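Local coordinates for protein VP2 (Primate bocaparvovirus 1, PDB 7L0Y) that self-assembles, as sixty copies of capsid protein, into the T=1 icosahedral shell of human bocavirus 1, about 26 nm in diameter, at residues P502-Y505 with D506-M509. Sequence-based numbering, arbitrary orientation.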
loop_
_atom_site.group_PDB
_atom_site.type_symbol
_atom_site.label_atom_id
_atom_site.label_comp_id
_atom_site.label_asym_id
_atom_site.label_seq_id
_atom_site.Cartn_x
_atom_site.Cartn_y
_atom_site.Cartn_z
ATOM N N PRO A 502 17.556 -96.164 -57.196
ATOM C CA PRO A 502 18.884 -96.007 -57.800
ATOM C C PRO A 502 19.633 -97.329 -57.785
ATOM O O PRO A 502 19.641 -98.038 -56.780
ATOM C CB PRO A 502 19.559 -94.960 -56.909
ATOM C CG PRO A 502 18.814 -95.014 -55.635
ATOM C CD PRO A 502 17.400 -95.314 -56.007
ATOM N N THR A 503 20.213 -97.687 -58.927
ATOM C CA THR A 503 20.945 -98.944 -59.005
ATOM C C THR A 503 22.436 -98.745 -58.776
ATOM O O THR A 503 23.177 -99.719 -58.618
ATOM C CB THR A 503 20.694 -99.620 -60.350
ATOM O OG1 THR A 503 21.061 -98.735 -61.413
ATOM C CG2 THR A 503 19.243 -99.985 -60.485
ATOM N N SER A 504 22.899 -97.504 -58.741
ATOM C CA SER A 504 24.313 -97.239 -58.562
ATOM C C SER A 504 24.521 -96.210 -57.467
ATOM O O SER A 504 23.591 -95.534 -57.024
ATOM C CB SER A 504 24.977 -96.751 -59.855
ATOM O OG SER A 504 24.512 -95.474 -60.234
ATOM N N TYR A 505 25.777 -96.109 -57.042
ATOM C CA TYR A 505 26.135 -95.215 -55.953
ATOM C C TYR A 505 26.047 -93.758 -56.379
ATOM O O TYR A 505 25.697 -92.888 -55.575
ATOM C CB TYR A 505 27.539 -95.567 -55.468
ATOM C CG TYR A 505 28.096 -94.666 -54.409
ATOM C CD1 TYR A 505 27.647 -94.743 -53.108
ATOM C CD2 TYR A 505 29.092 -93.762 -54.705
ATOM C CE1 TYR A 505 28.159 -93.935 -52.140
ATOM C CE2 TYR A 505 29.611 -92.949 -53.744
ATOM C CZ TYR A 505 29.143 -93.037 -52.460
ATOM O OH TYR A 505 29.662 -92.220 -51.487
ATOM N N ASP A 506 26.350 -93.471 -57.643
ATOM C CA ASP A 506 26.298 -92.094 -58.112
ATOM C C ASP A 506 24.869 -91.615 -58.298
ATOM O O ASP A 506 24.599 -90.416 -58.181
ATOM C CB ASP A 506 27.084 -91.948 -59.410
ATOM C CG ASP A 506 28.578 -92.000 -59.192
ATOM O OD1 ASP A 506 29.015 -91.821 -58.037
ATOM O OD2 ASP A 506 29.321 -92.218 -60.171
ATOM N N GLN A 507 23.942 -92.527 -58.587
ATOM C CA GLN A 507 22.543 -92.134 -58.669
ATOM C C GLN A 507 22.009 -91.727 -57.307
ATOM O O GLN A 507 21.014 -91.002 -57.220
ATOM C CB GLN A 507 21.718 -93.270 -59.253
ATOM C CG GLN A 507 22.071 -93.578 -60.676
ATOM C CD GLN A 507 21.348 -94.782 -61.199
ATOM O OE1 GLN A 507 20.881 -95.618 -60.436
ATOM N NE2 GLN A 507 21.275 -94.897 -62.508
ATOM N N CYS A 508 22.659 -92.176 -56.239
ATOM C CA CYS A 508 22.331 -91.713 -54.904
ATOM C C CYS A 508 22.886 -90.331 -54.613
ATOM O O CYS A 508 22.562 -89.763 -53.567
ATOM C CB CYS A 508 22.841 -92.712 -53.877
ATOM S SG CYS A 508 22.036 -94.311 -53.949
ATOM N N MET A 509 23.698 -89.778 -55.513
ATOM C CA MET A 509 24.218 -88.422 -55.438
ATOM C C MET A 509 25.005 -88.199 -54.156
ATOM O O MET A 509 24.553 -87.474 -53.264
ATOM C CB MET A 509 23.073 -87.424 -55.550
ATOM C CG MET A 509 22.388 -87.449 -56.885
ATOM S SD MET A 509 20.967 -86.361 -56.940
ATOM C CE MET A 509 19.779 -87.332 -56.017
#
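Gln507 turns its side chain back over the preceding residues and offers one oxygen, OE1, to two successive backbone amides. Thr503 N lies 2.6 Å from Gln507 OE1 and almost in line with the C=O bond, at a C=O...N angle of 170°. Ser504 N is 3.2 Å from the same OE1 but comes from above the carbonyl plane. The chain gets there because it runs extended beyond CG (chi2 174°). The amide nitrogen is held too: Gln507 NE2 bonds to Gly478 O and Ser480 OG, which fixes the flip of the amide.

In return, Ser504 OG, between its own backbone N and carbonyl carbon (chi1 68°), faces Gln507 N at 3.4 Å in a weak hydrogen bond. This reciprocal pairing has the pattern of a capping box, with Ser504 in the N-cap role, at a turn whose residues 506-508 have helical backbone angles but lack regular helical bonding. It sits in the long loop between strands 446-462 and 516-517, in the C-terminal part of the parvovirus coat protein. The turn itself is loosely bonded: Cys508 N to Tyr505 O is weak at 3.2 Å, whereas Met509 N to Asp506 O, 2.9 Å, closes a type I beta turn.

Apolar contacts accompany the polar ones. Pro502 CB packs on Gln507 CB at 3.6 Å, and Pro502 CG meets Cys508 SG at 3.7 Å; Tyr491 touches the proline, and Ile349 touches both Cys508 and Tyr505. The carboxylate of Asp506 passes the Tyr505 ring obliquely, with OD1 3.9 Å from Tyr505 CD2. Met509 packs against Pro470 of a neighbouring subunit.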